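Local coordinates for protein lipoxygenase (Cyanothece sp., PDB 5EK8) that probably inserts molecular oxygen into polyunsaturated fatty acids as a non-heme iron 9R-lipoxygenase, at residues 426-434 with 497-506; 438-446 with 454-462. One frame throughout, in Å; residues are numbered along the deposited sequence.

Contact 1. Residues 426-434 with 497-506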
loop_
_atom_site.group_PDB
_atom_site.type_symbol
_atom_site.label_atom_id
_atom_site.label_comp_id
_atom_site.label_asym_id
_atom_site.label_seq_id
_atom_site.Cartn_x
_atom_site.Cartn_y
_atom_site.Cartn_z
ATOM N N GLN A 426 -11.542 2.239 -12.778
ATOM C CA GLN A 426 -12.886 1.817 -12.420
ATOM C C GLN A 426 -12.864 0.548 -11.575
ATOM O O GLN A 426 -13.656 0.419 -10.642
ATOM C CB GLN A 426 -13.737 1.600 -13.663
ATOM C CG GLN A 426 -15.158 1.184 -13.360
ATOM C CD GLN A 426 -15.940 0.934 -14.621
ATOM O OE1 GLN A 426 -15.875 1.721 -15.566
ATOM N NE2 GLN A 426 -16.671 -0.177 -14.659
ATOM N N MET A 427 -11.957 -0.378 -11.890
ATOM C CA MET A 427 -11.790 -1.562 -11.046
ATOM C C MET A 427 -11.478 -1.118 -9.627
ATOM O O MET A 427 -12.101 -1.575 -8.642
ATOM C CB MET A 427 -10.674 -2.474 -11.562
ATOM C CG MET A 427 -10.939 -3.129 -12.906
ATOM S SD MET A 427 -9.575 -4.196 -13.425
ATOM C CE MET A 427 -9.688 -5.508 -12.211
ATOM N N CYS A 428 -10.524 -0.194 -9.536
ATOM C CA CYS A 428 -10.055 0.257 -8.231
ATOM C C CYS A 428 -11.143 0.921 -7.397
ATOM O O CYS A 428 -11.388 0.518 -6.257
ATOM C CB CYS A 428 -8.879 1.211 -8.405
ATOM S SG CYS A 428 -7.416 0.400 -9.067
ATOM N N THR A 429 -11.789 1.935 -7.969
ATOM C CA THR A 429 -12.864 2.656 -7.289
ATOM C C THR A 429 -13.999 1.713 -6.906
ATOM O O THR A 429 -14.527 1.790 -5.787
ATOM C CB THR A 429 -13.430 3.807 -8.159
ATOM O OG1 THR A 429 -13.886 3.296 -9.419
ATOM C CG2 THR A 429 -12.374 4.874 -8.396
ATOM N N GLU A 430 -14.361 0.824 -7.833
ATOM C CA GLU A 430 -15.367 -0.201 -7.559
ATOM C C GLU A 430 -15.072 -0.958 -6.269
ATOM O O GLU A 430 -15.895 -0.958 -5.350
ATOM C CB GLU A 430 -15.475 -1.195 -8.718
ATOM C CG GLU A 430 -16.478 -0.799 -9.788
ATOM C CD GLU A 430 -16.425 -1.704 -11.005
ATOM O OE1 GLU A 430 -15.768 -2.763 -10.933
ATOM O OE2 GLU A 430 -17.038 -1.357 -12.039
ATOM N N VAL A 431 -13.908 -1.599 -6.177
ATOM C CA VAL A 431 -13.687 -2.432 -4.990
ATOM C C VAL A 431 -13.393 -1.623 -3.715
ATOM O O VAL A 431 -13.783 -2.035 -2.620
ATOM C CB VAL A 431 -12.558 -3.454 -5.209
ATOM C CG1 VAL A 431 -13.014 -4.516 -6.190
ATOM C CG2 VAL A 431 -11.285 -2.770 -5.692
ATOM N N VAL A 432 -12.731 -0.473 -3.845
ATOM C CA VAL A 432 -12.370 0.303 -2.656
ATOM C C VAL A 432 -13.631 0.934 -2.056
ATOM O O VAL A 432 -13.701 1.184 -0.851
ATOM C CB VAL A 432 -11.299 1.389 -2.969
ATOM C CG1 VAL A 432 -11.072 2.303 -1.770
ATOM C CG2 VAL A 432 -9.978 0.734 -3.370
ATOM N N ALA A 433 -14.647 1.146 -2.887
ATOM C CA ALA A 433 -15.919 1.662 -2.386
ATOM C C ALA A 433 -16.660 0.660 -1.489
ATOM O O ALA A 433 -17.729 0.974 -0.968
ATOM C CB ALA A 433 -16.809 2.079 -3.542
ATOM N N THR A 434 -16.093 -0.531 -1.298
ATOM C CA THR A 434 -16.739 -1.563 -0.487
ATOM C C THR A 434 -15.880 -2.072 0.673
ATOM O O THR A 434 -16.344 -2.879 1.482
ATOM C CB THR A 434 -17.127 -2.784 -1.341
ATOM O OG1 THR A 434 -15.958 -3.572 -1.606
ATOM C CG2 THR A 434 -17.752 -2.350 -2.652
ATOM N N MET A 497 -14.481 6.743 0.716
ATOM C CA MET A 497 -15.338 6.822 -0.456
ATOM C C MET A 497 -16.794 6.730 -0.045
ATOM O O MET A 497 -17.114 6.200 1.020
ATOM C CB MET A 497 -15.021 5.706 -1.452
ATOM C CG MET A 497 -13.605 5.728 -2.005
ATOM S SD MET A 497 -13.383 4.523 -3.333
ATOM C CE MET A 497 -14.152 5.368 -4.713
ATOM N N PRO A 498 -17.689 7.262 -0.881
ATOM C CA PRO A 498 -19.094 6.927 -0.676
ATOM C C PRO A 498 -19.316 5.447 -0.955
ATOM O O PRO A 498 -18.873 4.959 -1.993
ATOM C CB PRO A 498 -19.825 7.814 -1.694
ATOM C CG PRO A 498 -18.774 8.247 -2.669
ATOM C CD PRO A 498 -17.507 8.312 -1.894
ATOM N N TYR A 499 -19.983 4.749 -0.041
ATOM C CA TYR A 499 -20.267 3.328 -0.209
ATOM C C TYR A 499 -21.104 3.033 -1.446
ATOM O O TYR A 499 -22.061 3.744 -1.759
ATOM C CB TYR A 499 -20.974 2.774 1.029
ATOM C CG TYR A 499 -21.410 1.327 0.897
ATOM C CD1 TYR A 499 -20.476 0.299 0.775
ATOM C CD2 TYR A 499 -22.755 0.985 0.907
ATOM C CE1 TYR A 499 -20.883 -1.032 0.658
ATOM C CE2 TYR A 499 -23.164 -0.333 0.793
ATOM C CZ TYR A 499 -22.233 -1.335 0.673
ATOM O OH TYR A 499 -22.670 -2.635 0.560
ATOM N N GLN A 500 -20.719 1.968 -2.138
ATOM C CA GLN A 500 -21.399 1.502 -3.336
ATOM C C GLN A 500 -21.309 -0.012 -3.373
ATOM O O GLN A 500 -20.223 -0.552 -3.528
ATOM C CB GLN A 500 -20.772 2.109 -4.594
ATOM C CG GLN A 500 -21.341 1.586 -5.908
ATOM C CD GLN A 500 -20.503 2.003 -7.104
ATOM O OE1 GLN A 500 -19.347 1.592 -7.244
ATOM N NE2 GLN A 500 -21.079 2.831 -7.971
ATOM N N PRO A 501 -22.449 -0.698 -3.203
ATOM C CA PRO A 501 -22.487 -2.161 -3.193
ATOM C C PRO A 501 -21.754 -2.726 -4.393
ATOM O O PRO A 501 -21.856 -2.155 -5.482
ATOM C CB PRO A 501 -23.981 -2.470 -3.249
ATOM C CG PRO A 501 -24.600 -1.329 -2.528
ATOM C CD PRO A 501 -23.778 -0.121 -2.931
ATOM N N ILE A 502 -21.019 -3.816 -4.180
ATOM C CA ILE A 502 -20.075 -4.320 -5.165
ATOM C C ILE A 502 -20.697 -4.514 -6.544
ATOM O O ILE A 502 -21.855 -4.910 -6.680
ATOM C CB ILE A 502 -19.428 -5.653 -4.695
ATOM C CG1 ILE A 502 -18.133 -5.919 -5.466
ATOM C CG2 ILE A 502 -20.395 -6.824 -4.810
ATOM C CD1 ILE A 502 -17.153 -4.770 -5.419
ATOM N N GLU A 503 -19.914 -4.178 -7.563
ATOM C CA GLU A 503 -20.285 -4.395 -8.951
ATOM C C GLU A 503 -19.016 -4.612 -9.765
ATOM O O GLU A 503 -17.915 -4.301 -9.311
ATOM C CB GLU A 503 -21.094 -3.213 -9.496
ATOM C CG GLU A 503 -20.417 -1.859 -9.362
ATOM C CD GLU A 503 -21.282 -0.719 -9.890
ATOM O OE1 GLU A 503 -20.980 -0.204 -10.988
ATOM O OE2 GLU A 503 -22.263 -0.342 -9.207
ATOM N N GLY A 504 -19.170 -5.157 -10.965
ATOM C CA GLY A 504 -18.032 -5.408 -11.825
ATOM C C GLY A 504 -17.486 -6.812 -11.673
ATOM O O GLY A 504 -18.238 -7.765 -11.468
ATOM N N ILE A 505 -16.164 -6.931 -11.758
ATOM C CA ILE A 505 -15.499 -8.228 -11.817
ATOM C C ILE A 505 -15.597 -9.023 -10.510
ATOM O O ILE A 505 -15.572 -10.255 -10.526
ATOM C CB ILE A 505 -14.002 -8.063 -12.209
ATOM C CG1 ILE A 505 -13.373 -9.425 -12.516
ATOM C CG2 ILE A 505 -13.218 -7.307 -11.132
ATOM C CD1 ILE A 505 -12.006 -9.333 -13.110
ATOM N N MET A 506 -15.726 -8.329 -9.383
ATOM C CA MET A 506 -15.749 -9.003 -8.085
ATOM C C MET A 506 -17.167 -9.246 -7.575
ATOM O O MET A 506 -17.360 -9.646 -6.425
ATOM C CB MET A 506 -14.953 -8.204 -7.046
ATOM C CG MET A 506 -13.462 -8.124 -7.338
ATOM S SD MET A 506 -12.772 -9.696 -7.889
ATOM C CE MET A 506 -13.052 -10.721 -6.447
#
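Met497 reaches Thr429 and Val432 through its torsions: CG sits anti to the carbonyl carbon (chi1 -61°), and the chain then bends at chi3 (78°). Met497 SD comes to lie 3.6 Å from Val432 CG1. Met497 CE turns in beside Thr429, 3.9 Å from Thr429 CB. The methionine crosses both side chains at about a right angle. Glu430, extended beyond CG, carries its carboxylate to the backbone of Glu503 and Gly504. Glu430 OE1 is 3.6 Å from Gly504 CA. It also faces Glu503 O, but both are acceptors and make no hydrogen bond. Gln426 NE2, from the same helix, donates to Glu430 OE2 over 2.9 Å, from above the carboxylate plane. Asn281 ND2, from elsewhere in the chain, adds a weak hydrogen bond. The Glu503 carboxylate is a like charge nearby and may raise the proton affinity of either acid. With an alanine in place of Glu430, Gln426 NE2 would probably lose the carboxylate as a partner and a gap would open beside Glu503 and Gly504. Past the helix, Gln500 N gives Ala433 O a weak hydrogen bond of 3.4 Å that is fairly straight (161°). Thr434 OG1 bonds back to Val431 O, while Thr434 CG2 packs 3.7 Å from Ile502 CD1. Val431 CG1 meets Met506 CG at 3.8 Å. This is packing of a long irregular loop along a helix and around its C-terminal end. Met427 and Cys428 of helix 421-432 also touch helix 337-377, which carries the iron ligands His359 and His364 of the lipoxygenase fold.

Contact 2. Residues 438-446 with 454-462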
loop_
_atom_site.group_PDB
_atom_site.type_symbol
_atom_site.label_atom_id
_atom_site.label_comp_id
_atom_site.label_asym_id
_atom_site.label_seq_id
_atom_site.Cartn_x
_atom_site.Cartn_y
_atom_site.Cartn_z
ATOM N N LYS A 438 -14.874 -3.607 9.602
ATOM C CA LYS A 438 -15.759 -4.274 10.559
ATOM C C LYS A 438 -16.100 -5.711 10.184
ATOM O O LYS A 438 -16.394 -6.013 9.026
ATOM C CB LYS A 438 -17.051 -3.473 10.741
ATOM C CG LYS A 438 -17.749 -3.775 12.058
ATOM C CD LYS A 438 -18.950 -2.881 12.295
ATOM C CE LYS A 438 -19.470 -3.034 13.715
ATOM N NZ LYS A 438 -20.684 -2.204 13.945
ATOM N N ASP A 439 -16.051 -6.586 11.190
ATOM C CA ASP A 439 -16.373 -8.008 11.055
ATOM C C ASP A 439 -15.535 -8.724 9.991
ATOM O O ASP A 439 -15.869 -9.832 9.565
ATOM C CB ASP A 439 -17.863 -8.191 10.751
ATOM C CG ASP A 439 -18.734 -8.131 12.001
ATOM O OD1 ASP A 439 -18.257 -7.633 13.046
ATOM O OD2 ASP A 439 -19.900 -8.581 11.935
ATOM N N TRP A 440 -14.444 -8.092 9.571
ATOM C CA TRP A 440 -13.564 -8.673 8.568
ATOM C C TRP A 440 -12.680 -9.751 9.194
ATOM O O TRP A 440 -12.080 -9.541 10.248
ATOM C CB TRP A 440 -12.705 -7.584 7.916
ATOM C CG TRP A 440 -11.969 -8.036 6.688
ATOM C CD1 TRP A 440 -12.336 -7.829 5.392
ATOM C CD2 TRP A 440 -10.737 -8.766 6.645
ATOM N NE1 TRP A 440 -11.409 -8.382 4.542
ATOM C CE2 TRP A 440 -10.419 -8.968 5.286
ATOM C CE3 TRP A 440 -9.872 -9.269 7.622
ATOM C CZ2 TRP A 440 -9.275 -9.654 4.880
ATOM C CZ3 TRP A 440 -8.740 -9.950 7.218
ATOM C CH2 TRP A 440 -8.450 -10.132 5.859
ATOM N N GLN A 441 -12.612 -10.905 8.540
ATOM C CA GLN A 441 -11.758 -12.003 8.985
ATOM C C GLN A 441 -11.272 -12.810 7.779
ATOM O O GLN A 441 -11.979 -12.912 6.775
ATOM C CB GLN A 441 -12.501 -12.900 9.976
ATOM C CG GLN A 441 -13.776 -13.502 9.426
ATOM C CD GLN A 441 -14.506 -14.350 10.442
ATOM O OE1 GLN A 441 -14.021 -14.562 11.554
ATOM N NE2 GLN A 441 -15.684 -14.841 10.066
ATOM N N PRO A 442 -10.053 -13.372 7.866
ATOM C CA PRO A 442 -9.469 -14.115 6.743
ATOM C C PRO A 442 -10.270 -15.358 6.364
ATOM O O PRO A 442 -10.930 -15.955 7.218
ATOM C CB PRO A 442 -8.081 -14.508 7.263
ATOM C CG PRO A 442 -7.792 -13.552 8.365
ATOM C CD PRO A 442 -9.121 -13.272 9.001
ATOM N N ARG A 443 -10.204 -15.730 5.088
ATOM C CA ARG A 443 -10.876 -16.924 4.578
ATOM C C ARG A 443 -10.433 -18.185 5.315
ATOM O O ARG A 443 -9.368 -18.210 5.929
ATOM C CB ARG A 443 -10.605 -17.081 3.080
ATOM C CG ARG A 443 -9.143 -17.379 2.755
ATOM C CD ARG A 443 -8.792 -17.031 1.311
ATOM N NE ARG A 443 -8.865 -15.593 1.058
ATOM C CZ ARG A 443 -8.560 -15.020 -0.103
ATOM N NH1 ARG A 443 -8.154 -15.761 -1.126
ATOM N NH2 ARG A 443 -8.653 -13.704 -0.243
ATOM N N GLN A 444 -11.249 -19.231 5.252
ATOM C CA GLN A 444 -10.894 -20.513 5.853
ATOM C C GLN A 444 -10.352 -21.483 4.800
ATOM O O GLN A 444 -10.717 -21.395 3.625
ATOM C CB GLN A 444 -12.103 -21.120 6.569
ATOM C CG GLN A 444 -12.529 -20.347 7.803
ATOM C CD GLN A 444 -11.403 -20.190 8.808
ATOM O OE1 GLN A 444 -10.598 -21.101 9.005
ATOM N NE2 GLN A 444 -11.334 -19.025 9.443
ATOM N N PRO A 445 -9.466 -22.405 5.219
ATOM C CA PRO A 445 -8.824 -23.346 4.296
ATOM C C PRO A 445 -9.805 -24.306 3.635
ATOM O O PRO A 445 -10.499 -25.043 4.332
ATOM C CB PRO A 445 -7.848 -24.111 5.198
ATOM C CG PRO A 445 -7.624 -23.220 6.366
ATOM C CD PRO A 445 -8.934 -22.542 6.587
ATOM N N ILE A 446 -9.854 -24.291 2.307
ATOM C CA ILE A 446 -10.634 -25.268 1.562
ATOM C C ILE A 446 -10.074 -26.674 1.756
ATOM O O ILE A 446 -10.827 -27.629 1.944
ATOM C CB ILE A 446 -10.656 -24.955 0.056
ATOM C CG1 ILE A 446 -11.092 -23.513 -0.197
ATOM C CG2 ILE A 446 -11.560 -25.934 -0.678
ATOM C CD1 ILE A 446 -11.273 -23.196 -1.663
ATOM N N LYS A 454 -4.325 -21.196 5.669
ATOM C CA LYS A 454 -3.670 -21.626 6.900
ATOM C C LYS A 454 -2.763 -20.516 7.439
ATOM O O LYS A 454 -2.876 -20.102 8.605
ATOM C CB LYS A 454 -2.869 -22.911 6.656
ATOM C CG LYS A 454 -3.725 -24.112 6.256
ATOM C CD LYS A 454 -2.915 -25.154 5.491
ATOM C CE LYS A 454 -2.531 -26.345 6.358
ATOM N NZ LYS A 454 -3.712 -27.189 6.697
ATOM N N ALA A 455 -1.879 -20.028 6.571
ATOM C CA ALA A 455 -0.952 -18.953 6.920
ATOM C C ALA A 455 -1.672 -17.729 7.485
ATOM O O ALA A 455 -1.331 -17.221 8.559
ATOM C CB ALA A 455 -0.140 -18.561 5.704
ATOM N N ALA A 456 -2.683 -17.281 6.749
ATOM C CA ALA A 456 -3.456 -16.094 7.089
ATOM C C ALA A 456 -4.165 -16.234 8.430
ATOM O O ALA A 456 -4.162 -15.306 9.232
ATOM C CB ALA A 456 -4.464 -15.795 5.989
ATOM N N ASN A 457 -4.767 -17.392 8.679
ATOM C CA ASN A 457 -5.464 -17.608 9.943
ATOM C C ASN A 457 -4.507 -17.671 11.132
ATOM O O ASN A 457 -4.794 -17.112 12.198
ATOM C CB ASN A 457 -6.307 -18.880 9.877
ATOM C CG ASN A 457 -7.717 -18.614 9.387
ATOM O OD1 ASN A 457 -8.582 -18.185 10.154
ATOM N ND2 ASN A 457 -7.956 -18.863 8.103
ATOM N N LEU A 458 -3.369 -18.338 10.945
ATOM C CA LEU A 458 -2.330 -18.372 11.973
ATOM C C LEU A 458 -1.891 -16.953 12.335
ATOM O O LEU A 458 -1.870 -16.560 13.517
ATOM C CB LEU A 458 -1.130 -19.184 11.492
ATOM C CG LEU A 458 -0.399 -20.063 12.510
ATOM C CD1 LEU A 458 0.789 -20.732 11.842
ATOM C CD2 LEU A 458 0.040 -19.277 13.744
ATOM N N TYR A 459 -1.554 -16.182 11.304
ATOM C CA TYR A 459 -1.135 -14.799 11.502
ATOM C C TYR A 459 -2.225 -13.986 12.184
ATOM O O TYR A 459 -1.943 -13.139 13.029
ATOM C CB TYR A 459 -0.760 -14.143 10.174
ATOM C CG TYR A 459 -0.048 -12.826 10.358
ATOM C CD1 TYR A 459 1.163 -12.768 11.034
ATOM C CD2 TYR A 459 -0.586 -11.643 9.866
ATOM C CE1 TYR A 459 1.822 -11.574 11.215
ATOM C CE2 TYR A 459 0.066 -10.436 10.042
ATOM C CZ TYR A 459 1.275 -10.409 10.720
ATOM O OH TYR A 459 1.952 -9.221 10.908
ATOM N N TRP A 460 -3.471 -14.258 11.811
ATOM C CA TRP A 460 -4.612 -13.553 12.365
ATOM C C TRP A 460 -4.719 -13.803 13.858
ATOM O O TRP A 460 -4.983 -12.879 14.623
ATOM C CB TRP A 460 -5.902 -13.976 11.659
ATOM C CG TRP A 460 -7.101 -13.181 12.077
ATOM C CD1 TRP A 460 -8.112 -13.591 12.890
ATOM C CD2 TRP A 460 -7.407 -11.831 11.704
ATOM N NE1 TRP A 460 -9.035 -12.585 13.044
ATOM C CE2 TRP A 460 -8.625 -11.493 12.325
ATOM C CE3 TRP A 460 -6.770 -10.877 10.906
ATOM C CZ2 TRP A 460 -9.219 -10.241 12.173
ATOM C CZ3 TRP A 460 -7.357 -9.638 10.756
ATOM C CH2 TRP A 460 -8.570 -9.329 11.387
ATOM N N GLN A 461 -4.516 -15.050 14.274
ATOM C CA GLN A 461 -4.567 -15.378 15.696
ATOM C C GLN A 461 -3.417 -14.712 16.443
ATOM O O GLN A 461 -3.581 -14.256 17.585
ATOM C CB GLN A 461 -4.545 -16.892 15.906
ATOM C CG GLN A 461 -5.919 -17.489 16.207
ATOM C CD GLN A 461 -6.988 -17.045 15.215
ATOM O OE1 GLN A 461 -6.972 -17.434 14.044
ATOM N NE2 GLN A 461 -7.920 -16.219 15.682
ATOM N N ILE A 462 -2.257 -14.642 15.793
ATOM C CA ILE A 462 -1.134 -13.898 16.365
ATOM C C ILE A 462 -1.508 -12.431 16.605
ATOM O O ILE A 462 -1.278 -11.885 17.690
ATOM C CB ILE A 462 0.108 -13.958 15.464
ATOM C CG1 ILE A 462 0.612 -15.395 15.347
ATOM C CG2 ILE A 462 1.209 -13.080 16.024
ATOM C CD1 ILE A 462 1.784 -15.540 14.414
#
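Trp460 projects from its helix onto Pro442 and Trp440, and every side-chain atom from CB outward has a neighbour in the preceding loop. Trp460 CG is anti to its backbone nitrogen (chi1 -174°), and this carries the indole out along the loop. Trp460 CB lies 3.8 Å from Pro442 CG. Trp460 CG meets Pro442 CG and Pro442 CD. The proline then lies over one face of the indole: Pro442 CD is 3.6 Å from the centroid of the Trp460 five-membered ring and 16° off the ring normal, a CH-pi contact. Farther out, Trp460 CZ2 comes 3.5 Å from Trp440 O, which also accepts from Gln557 NE2. At the far rim Trp460 CZ3 touches Trp440 CZ3 at 3.8 Å, and Trp460 CH2 lies at the edge of the Trp440 ring, in its plane. The two indoles are oblique to each other. One turn earlier, Ala456 CB packs 4.0 Å from Pro442 CB. Asn457 ND2 makes a weak hydrogen bond of 2.7 Å to Arg443 O and bonds to Ala453 O. Asn457 OD1 accepts from Gln444 NE2 over 3.0 Å, bent at the hydrogen (139°). The two amides are turned about halfway to perpendicular, and the donor is tilted from the carbonyl plane. Pro445 CG ends the row, 4.0 Å from Lys454 CG. Trp440 also meets His561 and His565 edge-to-face, so the indole pair reaches helix 549-574. An extended connection carrying Pro442 and Pro445 thus packs back along the helix that follows it, beside the helix bearing His570 and Asn574 of the lipoxygenase iron site.

Overall arrangement
Contacts 1 and 2 follow one run of chain. Residues 426-434 lead almost directly into 438-446, and helix 451-473 comes next. Both segments of contact 2 therefore fall between the two segments of contact 1 in sequence. In space their centres are 23 Å apart, and apart from the chain link they do not touch. They lie against different ligand-bearing helices: 337-377 for contact 1 and 549-574 for contact 2. In contact 1 the side chain of Val432 is about 9 Å from that of His364. The bound iron is about 14 Å from the side chain of Val432. In contact 2 the side chain of Trp440 is about 12 Å from that of His570.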